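Local coordinates for kelch domain-containing protein (Colletotrichum graminicola M1.001, PDB 5C86) that probably oxidises alcohols at a copper site, as a fungal member of the galactose oxidase and glyoxal oxidase (AA5) family, captured here in the metal-free form, at residues 167-172 with 218-223; 171-176 with 243-248; 286-291 with 370-375. All blocks are in the same frame, centred on the assembly; numbering follows the deposited sequence. Where two conformers were deposited one is given.

Contact 1 (167-172 with 218-223); sequences LVMQRG and DEDSMC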
ATOM      1  N   LEU A 167      -4.508   2.195 -20.507  1.00 17.63           N
ATOM      2  CA  LEU A 167      -3.472   2.562 -19.450  1.00 16.74           C
ATOM      3  C   LEU A 167      -2.073   2.227 -19.869  1.00 17.92           C
ATOM      4  O   LEU A 167      -1.136   2.631 -19.177  1.00 17.01           O
ATOM      5  CB  LEU A 167      -3.820   1.875 -18.135  1.00 16.23           C
ATOM      6  CG  LEU A 167      -3.714   0.341 -18.016  1.00 15.45           C
ATOM      7  CD1 LEU A 167      -2.307  -0.207 -17.982  1.00 17.91           C
ATOM      8  CD2 LEU A 167      -4.467  -0.102 -16.765  1.00 17.44           C
ATOM      9  N   VAL A 168      -1.812   1.610 -21.031  1.00 16.64           N
ATOM     10  CA  VAL A 168      -0.451   1.171 -21.304  1.00 17.14           C
ATOM     11  C   VAL A 168       0.439   2.400 -21.545  1.00 17.69           C
ATOM     12  O   VAL A 168       0.115   3.351 -22.261  1.00 17.33           O
ATOM     13  CB  VAL A 168      -0.461   0.218 -22.515  1.00 19.75           C
ATOM     14  CG1 VAL A 168       0.924  -0.202 -22.957  1.00 22.35           C
ATOM     15  CG2 VAL A 168      -1.346  -0.986 -22.260  1.00 19.01           C
ATOM     16  N   MET A 169       1.643   2.383 -20.954  1.00 16.51           N
ATOM     17  CA  MET A 169       2.601   3.465 -21.157  1.00 18.65           C
ATOM     18  C   MET A 169       3.163   3.431 -22.592  1.00 17.65           C
ATOM     19  O   MET A 169       3.105   2.415 -23.267  1.00 18.44           O
ATOM     20  CB  MET A 169       3.796   3.278 -20.233  1.00 21.80           C
ATOM     21  CG  MET A 169       3.394   3.204 -18.777  1.00 20.89           C
ATOM     22  SD  MET A 169       4.448   4.202 -17.768  1.00 17.81           S
ATOM     23  CE  MET A 169       6.107   4.081 -18.454  1.00 18.14           C
ATOM     24  N   GLN A 170       3.785   4.540 -22.966  1.00 19.31           N
ATOM     25  CA  GLN A 170       4.287   4.689 -24.338  1.00 20.82           C
ATOM     26  C   GLN A 170       5.534   3.844 -24.600  1.00 23.76           C
ATOM     27  O   GLN A 170       5.715   3.404 -25.706  1.00 26.09           O
ATOM     28  CB  GLN A 170       4.577   6.185 -24.605  1.00 23.80           C
ATOM     29  CG  GLN A 170       3.404   7.118 -24.819  0.75 28.58           C
ATOM     30  CD  GLN A 170       3.802   8.511 -25.342  0.60 30.70           C
ATOM     31  OE1 GLN A 170       4.874   8.702 -25.916  0.60 30.88           O
ATOM     32  NE2 GLN A 170       2.928   9.482 -25.142  0.50 32.77           N
ATOM     33  N   ARG A 171       6.368   3.600 -23.600  1.00 20.92           N
ATOM     34  CA  ARG A 171       7.704   3.048 -23.755  1.00 22.66           C
ATOM     35  C   ARG A 171       8.004   2.026 -22.666  1.00 23.17           C
ATOM     36  O   ARG A 171       7.437   2.083 -21.548  1.00 19.79           O
ATOM     37  CB  ARG A 171       8.791   4.146 -23.557  1.00 23.80           C
ATOM     38  CG  ARG A 171       8.618   5.394 -24.412  1.00 28.03           C
ATOM     39  CD  ARG A 171       9.572   6.485 -23.895  1.00 28.45           C
ATOM     40  NE  ARG A 171       9.391   7.833 -24.421  1.00 34.64           N
ATOM     41  CZ  ARG A 171       8.451   8.718 -24.063  1.00 38.29           C
ATOM     42  NH1 ARG A 171       7.487   8.476 -23.158  1.00 34.95           N
ATOM     43  NH2 ARG A 171       8.487   9.909 -24.647  1.00 45.07           N
ATOM     44  N   GLY A 172       9.003   1.215 -22.953  1.00 22.03           N
ATOM     45  CA  GLY A 172       9.722   0.432 -21.959  1.00 21.05           C
ATOM     46  C   GLY A 172       9.055  -0.905 -21.674  1.00 18.17           C
ATOM     47  O   GLY A 172       8.013  -1.273 -22.236  1.00 19.03           O
ATOM     48  N   ASP A 218       2.404  16.017 -16.413  1.00 19.37           N
ATOM     49  CA  ASP A 218       3.377  14.935 -16.092  1.00 18.03           C
ATOM     50  C   ASP A 218       3.623  14.038 -17.279  1.00 16.58           C
ATOM     51  O   ASP A 218       2.790  13.907 -18.243  1.00 17.96           O
ATOM     52  CB  ASP A 218       2.826  14.098 -14.914  1.00 17.75           C
ATOM     53  CG  ASP A 218       3.896  13.345 -14.129  1.00 17.39           C
ATOM     54  OD1 ASP A 218       5.099  13.691 -14.247  1.00 18.58           O
ATOM     55  OD2 ASP A 218       3.489  12.396 -13.350  1.00 16.16           O
ATOM     56  N   GLU A 219       4.789  13.434 -17.243  1.00 17.09           N
ATOM     57  CA  GLU A 219       5.152  12.375 -18.183  1.00 17.91           C
ATOM     58  C   GLU A 219       4.742  10.995 -17.613  1.00 15.67           C
ATOM     59  O   GLU A 219       4.404  10.853 -16.449  1.00 15.90           O
ATOM     60  CB  GLU A 219       6.662  12.387 -18.506  1.00 21.42           C
ATOM     61  CG  GLU A 219       7.258  13.640 -19.182  0.70 24.23           C
ATOM     62  CD  GLU A 219       6.492  14.105 -20.405  0.55 27.03           C
ATOM     63  OE1 GLU A 219       5.906  13.284 -21.170  0.50 28.66           O
ATOM     64  OE2 GLU A 219       6.459  15.333 -20.604  0.40 32.99           O
ATOM     65  N   ASP A 220       4.823   9.977 -18.427  1.00 14.50           N
ATOM     66  CA  ASP A 220       4.663   8.619 -17.956  1.00 14.78           C
ATOM     67  C   ASP A 220       5.681   8.369 -16.795  1.00 14.44           C
ATOM     68  O   ASP A 220       6.829   8.864 -16.803  1.00 12.93           O
ATOM     69  CB  ASP A 220       5.018   7.658 -19.048  1.00 15.73           C
ATOM     70  CG  ASP A 220       3.977   7.610 -20.160  1.00 16.76           C
ATOM     71  OD1 ASP A 220       2.829   8.087 -20.023  1.00 17.93           O
ATOM     72  OD2 ASP A 220       4.291   6.958 -21.192  1.00 18.57           O
ATOM     73  N   SER A 221       5.208   7.632 -15.749  1.00 12.59           N
ATOM     74  CA  SER A 221       5.910   7.636 -14.462  1.00 12.60           C
ATOM     75  C   SER A 221       5.869   6.235 -13.859  1.00 11.02           C
ATOM     76  O   SER A 221       5.447   6.028 -12.724  1.00 11.27           O
ATOM     77  CB  SER A 221       5.176   8.598 -13.514  1.00 13.30           C
ATOM     78  OG  SER A 221       5.339   9.951 -13.893  1.00 12.75           O
ATOM     79  N   MET A 222       6.497   5.286 -14.547  1.00 11.24           N
ATOM     80  CA  MET A 222       6.528   3.922 -14.090  1.00 10.96           C
ATOM     81  C   MET A 222       7.287   3.851 -12.776  1.00 11.39           C
ATOM     82  O   MET A 222       8.350   4.451 -12.667  1.00 11.84           O
ATOM     83  CB  MET A 222       7.217   3.045 -15.109  1.00 12.63           C
ATOM     84  CG  MET A 222       7.312   1.559 -14.713  1.00 12.93           C
ATOM     85  SD  MET A 222       5.753   0.723 -14.366  1.00 13.73           S
ATOM     86  CE  MET A 222       5.010   0.642 -15.975  1.00 14.41           C
ATOM     87  N   CYS A 223       6.710   3.136 -11.813  1.00 11.52           N
ATOM     88  CA  CYS A 223       7.279   2.959 -10.477  1.00 12.26           C
ATOM     89  C   CYS A 223       7.504   4.260  -9.773  1.00 13.06           C
ATOM     90  O   CYS A 223       8.394   4.385  -8.930  1.00 13.06           O
ATOM     91  CB  CYS A 223       8.521   2.084 -10.485  1.00 13.09           C
ATOM     92  SG  CYS A 223       8.089   0.406 -11.117  1.00 15.88           S
TER
HETATM   93  O   HOH W   1       5.869  10.474 -21.204  1.00 21.92           O
HETATM   94  O   HOH W   2       6.793   6.291 -21.714  1.00 24.70           O

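Contact 2 (171-176 with 243-248); sequences RGMFPD and KGYTGY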
ATOM      1  N   ARG A 171       6.368   3.600 -23.600  1.00 20.92           N
ATOM      2  CA  ARG A 171       7.704   3.048 -23.755  1.00 22.66           C
ATOM      3  C   ARG A 171       8.004   2.026 -22.666  1.00 23.17           C
ATOM      4  O   ARG A 171       7.437   2.083 -21.548  1.00 19.79           O
ATOM      5  CB  ARG A 171       8.791   4.146 -23.557  1.00 23.80           C
ATOM      6  CG  ARG A 171       8.618   5.394 -24.412  1.00 28.03           C
ATOM      7  CD  ARG A 171       9.572   6.485 -23.895  1.00 28.45           C
ATOM      8  NE  ARG A 171       9.391   7.833 -24.421  1.00 34.64           N
ATOM      9  CZ  ARG A 171       8.451   8.718 -24.063  1.00 38.29           C
ATOM     10  NH1 ARG A 171       7.487   8.476 -23.158  1.00 34.95           N
ATOM     11  NH2 ARG A 171       8.487   9.909 -24.647  1.00 45.07           N
ATOM     12  N   GLY A 172       9.003   1.215 -22.953  1.00 22.03           N
ATOM     13  CA  GLY A 172       9.722   0.432 -21.959  1.00 21.05           C
ATOM     14  C   GLY A 172       9.055  -0.905 -21.674  1.00 18.17           C
ATOM     15  O   GLY A 172       8.013  -1.273 -22.236  1.00 19.03           O
ATOM     16  N   MET A 173       9.720  -1.614 -20.779  0.58 18.22           N
ATOM     17  CA  MET A 173       9.289  -2.934 -20.291  0.58 16.91           C
ATOM     18  C   MET A 173       8.039  -2.858 -19.463  0.58 16.65           C
ATOM     19  O   MET A 173       7.757  -1.849 -18.815  0.58 14.17           O
ATOM     20  CB  MET A 173      10.381  -3.558 -19.403  0.58 18.31           C
ATOM     21  CG  MET A 173      11.639  -3.725 -20.176  0.58 18.25           C
ATOM     22  SD  MET A 173      13.046  -3.584 -19.091  0.58 20.82           S
ATOM     23  CE  MET A 173      12.593  -4.576 -17.643  0.58 19.32           C
ATOM     24  N   PHE A 174       7.288  -3.946 -19.496  1.00 15.90           N
ATOM     25  CA  PHE A 174       6.072  -4.127 -18.687  1.00 15.75           C
ATOM     26  C   PHE A 174       5.210  -2.861 -18.689  1.00 17.21           C
ATOM     27  O   PHE A 174       4.817  -2.378 -17.603  1.00 14.83           O
ATOM     28  CB  PHE A 174       6.456  -4.518 -17.258  1.00 17.03           C
ATOM     29  CG  PHE A 174       7.474  -5.660 -17.196  1.00 15.85           C
ATOM     30  CD1 PHE A 174       7.289  -6.801 -17.933  1.00 17.13           C
ATOM     31  CD2 PHE A 174       8.599  -5.529 -16.429  1.00 18.48           C
ATOM     32  CE1 PHE A 174       8.254  -7.829 -17.878  1.00 18.40           C
ATOM     33  CE2 PHE A 174       9.520  -6.559 -16.319  1.00 19.84           C
ATOM     34  CZ  PHE A 174       9.338  -7.695 -17.048  1.00 17.96           C
ATOM     35  N   PRO A 175       4.919  -2.256 -19.860  1.00 15.13           N
ATOM     36  CA  PRO A 175       4.247  -0.994 -19.865  1.00 15.40           C
ATOM     37  C   PRO A 175       2.764  -0.987 -19.372  1.00 14.14           C
ATOM     38  O   PRO A 175       2.179   0.122 -19.181  1.00 16.02           O
ATOM     39  CB  PRO A 175       4.377  -0.519 -21.345  1.00 15.69           C
ATOM     40  CG  PRO A 175       4.288  -1.824 -22.084  1.00 16.34           C
ATOM     41  CD  PRO A 175       5.145  -2.746 -21.262  1.00 15.14           C
ATOM     42  N   ASP A 176       2.200  -2.171 -19.219  1.00 14.38           N
ATOM     43  CA  ASP A 176       0.867  -2.381 -18.709  1.00 14.78           C
ATOM     44  C   ASP A 176       0.865  -2.708 -17.229  1.00 15.45           C
ATOM     45  O   ASP A 176      -0.178  -3.119 -16.704  1.00 17.61           O
ATOM     46  CB  ASP A 176       0.284  -3.563 -19.469  1.00 16.16           C
ATOM     47  CG  ASP A 176       1.087  -4.870 -19.286  1.00 18.16           C
ATOM     48  OD1 ASP A 176       2.290  -4.911 -18.772  1.00 18.58           O
ATOM     49  OD2 ASP A 176       0.521  -5.932 -19.724  1.00 23.21           O
ATOM     50  N   LYS A 243       9.941   7.578 -17.378  1.00 14.01           N
ATOM     51  CA  LYS A 243       9.254   7.370 -18.672  1.00 15.33           C
ATOM     52  C   LYS A 243       9.320   5.965 -19.209  1.00 13.73           C
ATOM     53  O   LYS A 243       8.579   5.601 -20.093  1.00 15.58           O
ATOM     54  CB  LYS A 243       9.807   8.332 -19.725  1.00 19.02           C
ATOM     55  CG  LYS A 243       9.475   9.757 -19.555  1.00 21.73           C
ATOM     56  CD  LYS A 243      10.083  10.580 -20.727  0.80 23.65           C
ATOM     57  CE  LYS A 243      11.514  10.956 -20.455  0.70 25.56           C
ATOM     58  NZ  LYS A 243      12.064  11.598 -21.689  0.55 29.26           N
ATOM     59  N   GLY A 244      10.138   5.120 -18.594  1.00 12.48           N
ATOM     60  CA  GLY A 244      10.163   3.712 -18.807  1.00 13.67           C
ATOM     61  C   GLY A 244      10.504   2.974 -17.548  1.00 13.84           C
ATOM     62  O   GLY A 244      10.999   3.577 -16.610  1.00 15.27           O
ATOM     63  N   TYR A 245      10.309   1.678 -17.582  1.00 13.51           N
ATOM     64  CA  TYR A 245      10.646   0.821 -16.417  1.00 14.93           C
ATOM     65  C   TYR A 245      12.094   0.971 -16.009  1.00 14.11           C
ATOM     66  O   TYR A 245      12.443   1.010 -14.826  1.00 14.39           O
ATOM     67  CB  TYR A 245      10.266  -0.636 -16.702  1.00 14.32           C
ATOM     68  CG  TYR A 245       9.932  -1.479 -15.506  1.00 14.96           C
ATOM     69  CD1 TYR A 245      10.904  -1.953 -14.615  1.00 15.47           C
ATOM     70  CD2 TYR A 245       8.647  -1.813 -15.244  1.00 13.65           C
ATOM     71  CE1 TYR A 245      10.523  -2.680 -13.484  1.00 16.01           C
ATOM     72  CE2 TYR A 245       8.258  -2.551 -14.173  1.00 14.05           C
ATOM     73  CZ  TYR A 245       9.180  -2.986 -13.264  1.00 13.44           C
ATOM     74  OH  TYR A 245       8.844  -3.721 -12.166  1.00 13.49           O
ATOM     75  N   THR A 246      12.977   1.057 -17.014  1.00 14.51           N
ATOM     76  CA  THR A 246      14.390   1.277 -16.797  1.00 13.58           C
ATOM     77  C   THR A 246      14.905   2.187 -17.870  1.00 14.73           C
ATOM     78  O   THR A 246      14.260   2.451 -18.903  1.00 15.21           O
ATOM     79  CB  THR A 246      15.230  -0.030 -16.869  1.00 14.47           C
ATOM     80  OG1 THR A 246      15.122  -0.582 -18.185  1.00 15.39           O
ATOM     81  CG2 THR A 246      14.794  -1.028 -15.853  1.00 14.88           C
ATOM     82  N   GLY A 247      16.071   2.667 -17.598  1.00 14.32           N
ATOM     83  CA  GLY A 247      16.839   3.399 -18.608  1.00 16.48           C
ATOM     84  C   GLY A 247      16.723   4.906 -18.623  1.00 17.43           C
ATOM     85  O   GLY A 247      17.485   5.578 -19.342  1.00 18.55           O
ATOM     86  N   TYR A 248      15.814   5.460 -17.857  1.00 16.02           N
ATOM     87  CA  TYR A 248      15.640   6.898 -17.763  1.00 15.68           C
ATOM     88  C   TYR A 248      15.896   7.385 -16.368  1.00 15.61           C
ATOM     89  O   TYR A 248      15.813   6.646 -15.407  1.00 14.86           O
ATOM     90  CB  TYR A 248      14.194   7.228 -18.077  1.00 17.35           C
ATOM     91  CG  TYR A 248      13.794   6.934 -19.491  1.00 20.58           C
ATOM     92  CD1 TYR A 248      14.012   7.892 -20.482  1.00 24.29           C
ATOM     93  CD2 TYR A 248      13.299   5.728 -19.842  1.00 22.81           C
ATOM     94  CE1 TYR A 248      13.661   7.626 -21.801  1.00 25.30           C
ATOM     95  CE2 TYR A 248      12.921   5.449 -21.147  1.00 24.96           C
ATOM     96  CZ  TYR A 248      13.144   6.399 -22.105  1.00 26.82           C
ATOM     97  OH  TYR A 248      12.786   6.119 -23.389  1.00 37.32           O
TER
HETATM   98  O   HOH W   3       7.824   0.894 -19.083  1.00 16.91           O
HETATM   99  O   HOH W   2       6.793   6.291 -21.714  1.00 24.70           O
HETATM  100  O   HOH W   4      12.388  -0.430 -19.788  1.00 19.74           O

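Contact 3 (286-291 with 370-375); sequences MPDGKI and PPYLFE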
ATOM      1  N   MET A 286       0.485   8.396   6.854  1.00 10.25           N
ATOM      2  CA  MET A 286       0.475   8.361   8.302  1.00 10.44           C
ATOM      3  C   MET A 286      -0.832   8.884   8.905  1.00 10.95           C
ATOM      4  O   MET A 286      -1.611   9.561   8.220  1.00 11.76           O
ATOM      5  CB  MET A 286       1.659   9.172   8.758  1.00 12.98           C
ATOM      6  CG  MET A 286       2.980   8.415   8.588  1.00 14.24           C
ATOM      7  SD  MET A 286       4.366   9.573   8.774  1.00 16.66           S
ATOM      8  CE  MET A 286       4.208  10.285   7.364  1.00 11.52           C
ATOM      9  N   PRO A 287      -1.067   8.598  10.192  1.00 11.62           N
ATOM     10  CA  PRO A 287      -2.373   8.978  10.747  1.00 13.97           C
ATOM     11  C   PRO A 287      -2.694  10.441  10.704  1.00 14.59           C
ATOM     12  O   PRO A 287      -3.916  10.746  10.666  1.00 14.53           O
ATOM     13  CB  PRO A 287      -2.308   8.516  12.212  1.00 16.09           C
ATOM     14  CG  PRO A 287      -0.984   7.953  12.390  1.00 14.40           C
ATOM     15  CD  PRO A 287      -0.387   7.623  11.060  1.00 12.82           C
ATOM     16  N   ASP A 288      -1.734  11.332  10.744  1.00 13.29           N
ATOM     17  CA  ASP A 288      -1.991  12.747  10.637  1.00 14.22           C
ATOM     18  C   ASP A 288      -2.154  13.262   9.267  1.00 13.28           C
ATOM     19  O   ASP A 288      -2.339  14.470   9.085  1.00 16.16           O
ATOM     20  CB  ASP A 288      -0.830  13.533  11.254  1.00 17.47           C
ATOM     21  CG  ASP A 288       0.532  13.229  10.683  1.00 19.32           C
ATOM     22  OD1 ASP A 288       0.651  12.426   9.756  1.00 17.62           O
ATOM     23  OD2 ASP A 288       1.529  13.849  11.192  1.00 24.42           O
ATOM     24  N   GLY A 289      -2.093  12.404   8.253  1.00 13.82           N
ATOM     25  CA  GLY A 289      -2.297  12.832   6.864  1.00 12.07           C
ATOM     26  C   GLY A 289      -1.069  13.198   6.119  1.00 13.21           C
ATOM     27  O   GLY A 289      -1.119  13.376   4.925  1.00 15.08           O
ATOM     28  N   LYS A 290       0.069  13.127   6.806  1.00 11.33           N
ATOM     29  CA  LYS A 290       1.312  13.327   6.091  1.00 12.79           C
ATOM     30  C   LYS A 290       1.729  12.058   5.371  1.00 11.51           C
ATOM     31  O   LYS A 290       1.181  10.960   5.624  1.00 11.69           O
ATOM     32  CB  LYS A 290       2.449  13.855   6.998  1.00 13.37           C
ATOM     33  CG  LYS A 290       2.136  15.244   7.576  1.00 15.41           C
ATOM     34  CD  LYS A 290       3.425  15.781   8.340  1.00 20.40           C
ATOM     35  CE  LYS A 290       3.169  16.957   9.279  1.00 26.94           C
ATOM     36  NZ  LYS A 290       2.708  16.393  10.592  1.00 31.99           N
ATOM     37  N   ILE A 291       2.670  12.217   4.451  1.00 10.24           N
ATOM     38  CA  ILE A 291       3.122  11.101   3.608  1.00 10.27           C
ATOM     39  C   ILE A 291       4.642  10.992   3.628  1.00 10.70           C
ATOM     40  O   ILE A 291       5.335  11.976   3.482  1.00 12.77           O
ATOM     41  CB  ILE A 291       2.659  11.242   2.184  1.00 10.38           C
ATOM     42  CG1 ILE A 291       1.117  11.335   2.146  1.00 12.25           C
ATOM     43  CG2 ILE A 291       3.133  10.105   1.301  1.00 10.50           C
ATOM     44  CD1 ILE A 291       0.538  11.821   0.835  1.00 12.75           C
ATOM     45  N   PRO A 370       8.292   8.594  13.130  1.00 11.66           N
ATOM     46  CA  PRO A 370       8.154   9.935  12.682  1.00 12.51           C
ATOM     47  C   PRO A 370       8.217  11.038  13.773  1.00 12.13           C
ATOM     48  O   PRO A 370       8.112  10.708  14.964  1.00 12.15           O
ATOM     49  CB  PRO A 370       6.731   9.948  11.972  1.00 12.35           C
ATOM     50  CG  PRO A 370       6.464   8.540  11.703  1.00 11.82           C
ATOM     51  CD  PRO A 370       7.074   7.783  12.855  1.00 12.83           C
ATOM     52  N   PRO A 371       8.315  12.317  13.399  1.00 12.59           N
ATOM     53  CA  PRO A 371       8.354  13.439  14.394  1.00 13.86           C
ATOM     54  C   PRO A 371       7.194  13.404  15.371  1.00 14.71           C
ATOM     55  O   PRO A 371       7.370  13.835  16.513  1.00 14.37           O
ATOM     56  CB  PRO A 371       8.308  14.677  13.541  1.00 13.79           C
ATOM     57  CG  PRO A 371       8.920  14.241  12.258  1.00 15.50           C
ATOM     58  CD  PRO A 371       8.489  12.824  12.025  1.00 13.20           C
ATOM     59  N   TYR A 372       5.995  12.908  14.994  1.00 12.40           N
ATOM     60  CA  TYR A 372       4.888  12.992  15.896  1.00 12.82           C
ATOM     61  C   TYR A 372       5.062  12.043  17.081  1.00 13.74           C
ATOM     62  O   TYR A 372       4.198  12.060  17.992  1.00 15.60           O
ATOM     63  CB  TYR A 372       3.529  12.712  15.163  1.00 12.82           C
ATOM     64  CG  TYR A 372       3.385  11.448  14.359  1.00 11.56           C
ATOM     65  CD1 TYR A 372       3.867  10.204  14.734  1.00 12.58           C
ATOM     66  CD2 TYR A 372       2.650  11.484  13.187  1.00 15.99           C
ATOM     67  CE1 TYR A 372       3.717   9.061  13.997  1.00 11.43           C
ATOM     68  CE2 TYR A 372       2.496  10.314  12.407  1.00 15.45           C
ATOM     69  CZ  TYR A 372       3.035   9.121  12.802  1.00 12.19           C
ATOM     70  OH  TYR A 372       2.872   7.986  12.028  1.00 12.08           O
ATOM     71  N   LEU A 373       6.078  11.200  17.134  1.00 13.16           N
ATOM     72  CA  LEU A 373       6.325  10.354  18.314  1.00 13.76           C
ATOM     73  C   LEU A 373       7.315  11.017  19.253  1.00 14.81           C
ATOM     74  O   LEU A 373       7.624  10.374  20.264  1.00 15.39           O
ATOM     75  CB  LEU A 373       6.820   8.966  17.898  1.00 13.84           C
ATOM     76  CG  LEU A 373       5.846   8.135  17.027  1.00 13.54           C
ATOM     77  CD1 LEU A 373       6.435   6.749  16.793  1.00 15.19           C
ATOM     78  CD2 LEU A 373       4.492   8.015  17.683  1.00 14.41           C
ATOM     79  N   PHE A 374       7.710  12.229  18.981  1.00 13.40           N
ATOM     80  CA  PHE A 374       8.693  12.947  19.828  1.00 14.56           C
ATOM     81  C   PHE A 374       8.115  14.209  20.278  1.00 15.41           C
ATOM     82  O   PHE A 374       7.189  14.852  19.689  1.00 16.03           O
ATOM     83  CB  PHE A 374       9.992  13.179  19.057  1.00 14.78           C
ATOM     84  CG  PHE A 374      10.613  11.919  18.604  1.00 14.94           C
ATOM     85  CD1 PHE A 374      11.387  11.133  19.492  1.00 15.61           C
ATOM     86  CD2 PHE A 374      10.361  11.340  17.320  1.00 13.89           C
ATOM     87  CE1 PHE A 374      11.860   9.908  19.131  1.00 17.83           C
ATOM     88  CE2 PHE A 374      10.874  10.164  16.966  1.00 15.82           C
ATOM     89  CZ  PHE A 374      11.612   9.407  17.845  1.00 18.00           C
ATOM     90  N   GLU A 375       8.682  14.693  21.400  1.00 15.78           N
ATOM     91  CA  GLU A 375       8.361  15.965  21.914  1.00 19.37           C
ATOM     92  C   GLU A 375       8.915  17.103  21.042  1.00 20.20           C
ATOM     93  O   GLU A 375       9.502  16.823  20.003  1.00 19.79           O
ATOM     94  CB  GLU A 375       8.867  16.030  23.392  1.00 18.94           C
ATOM     95  CG  GLU A 375       8.194  15.125  24.402  1.00 21.31           C
ATOM     96  CD  GLU A 375       6.640  15.306  24.478  1.00 20.45           C
ATOM     97  OE1 GLU A 375       6.114  16.387  24.054  1.00 25.10           O
ATOM     98  OE2 GLU A 375       5.938  14.311  24.842  1.00 23.30           O
TER

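Contact 1 (167-172 with 218-223)
Asp220 meets Met169, Gln170 and Arg171 and so joins two loops that lead from one blade of the kelch beta-propeller to the next. The case illustrates how loops without regular structure can be held by one carboxylate and a little sulfur-rich packing. Among the polar interactions the direct bond is Gln170 N to Asp220 OD2, 3.0 Å long and nearly straight at 172°. The amide arrives on the syn side of the oxygen, 28° out of the carboxylate plane. The other oxygen, OD1, accepts from the backbone N of Lys196, so a main-chain amide on each oxygen fixes the rotation of the group.

Charge and water form a second layer. Arg171 NH1 stands 4.0 Å from Asp220 OD2, too far for a salt bridge, and water 2 mediates by accepting from NH1 and donating to OD2. Water 1 accepts from NH1 and from Asp220 N while donating to Glu219 OE1. The positive guanidinium probably favours an ionised Asp220.

The apolar part belongs to two bent methionines. The Met169 side chain slides past that of Asp220 in the opposite direction, and its chi2 of -135° puts SD 3.7 Å from Asp220 CB. Its methyl reaches Met222, CE to CB 3.7 Å, while Met222 CE turns back to 4.0 Å from Met169 SD.

Contact 2 (171-176 with 243-248)
Arg171 lies alongside Lys243 and across Tyr248, where a loop between two blades of the kelch propeller meets a loop within a later blade, the one joining strands 235-239 and 254-258. No direct hydrogen bond links the two segments; water and side-chain packing do the work. The Arg171 chain is extended from CG to NE, and its CD comes 3.3 Å from Tyr248 OH. Arg171 and Lys243 lie side by side, pointing the same way, with Lys243 CD over one guanidinium face, offset toward the rim. The water already bound to Arg171 NH1 also donates to Lys243 O. At Gly172 a positive phi (87°) favours glycine, and the backbone passes so close to Gly244 CA and Tyr245 N that the place a side chain would take is tight.

Around this passage water 3 donates to Arg171 O and Met173 O and accepts a weak bond from Tyr245 N, while water 4 accepts from Met173 N and Thr246 N. Met173 also brings its O to 3.5 Å from Tyr245 CB. Phe174 then forms a T-shaped stack, its edge against the face of Tyr245, with centroids 5.3 Å apart and planes at 83°. Phe174 makes another edge-to-face pair with Tyr120, and Tyr245 OH is hydrogen-bonded to Tyr334 OH and His178 NE2. At the stack itself, Phe174 CD2 stands 3.7 Å above the Tyr245 ring plane, offset toward the rim and nearest CE2.

Contact 3 (286-291 with 370-375)
Asp288 OD2 takes the Lys290 ammonium in a salt bridge, NZ to OD2 2.9 Å, and also lies 3.3 Å from Tyr372 CD2 at the edge of the tyrosine ring. Its partner oxygen OD1 accepts from Lys290 N (3.1 Å), an Asx turn, and both donors stand well above the carboxylate plane. Asp288 is the third residue of a type I turn, Met286 to Gly289, at the tip of a blade hairpin, and links it to Lys290.

Tyr372 belongs to the 3-10 turn 371-373, in the loop between strands 364-369 and 387-390. Its CG lies between the backbone N and the carbonyl carbon (chi1 53°), starting the side chain toward the hairpin. Pro287 CD comes 3.4 Å from Tyr372 OH. Met286 CG approaches Tyr372 OH at 3.5 Å. Met286 SD makes an oblique Met-aromatic contact, 5.0 Å from the Tyr372 ring centroid, and rests on Pro370 CG.

Tyr372 OH is hydrogen-bonded to Ala344 O, while Met286 and Pro287 pack against the same oxygen. Pro287 also touches strand 459-466. No hydrogen bond or salt bridge crosses: packing joins the segments, with the carboxylate at the ring's C-H edge, probably mildly favourable, while Lys290 holds Asp288 within the hairpin.

In the fold
Contacts 1 and 2 are contiguous, their centres 7 Å apart and Arg171, Gly172 and water 2 common to both. Met169 N and Pro175 O, 2.9 Å apart in a probable hydrogen bond, tie the shared loop to itself, and Met222 CG packs 3.7 Å from Tyr245 CD2. Together they border the copper site, which is empty in this model: the Tyr245 side chain is about 3 Å from that of Tyr120 and about 4 Å from that of His423, both copper ligands when the metal is bound, whereas the side chain of Met222 is about 7 Å from that of Tyr120. Contact 3, centred 32 Å from contact 1 and 34 Å from contact 2, lies away from that site, where the propeller approaches the early-set domain.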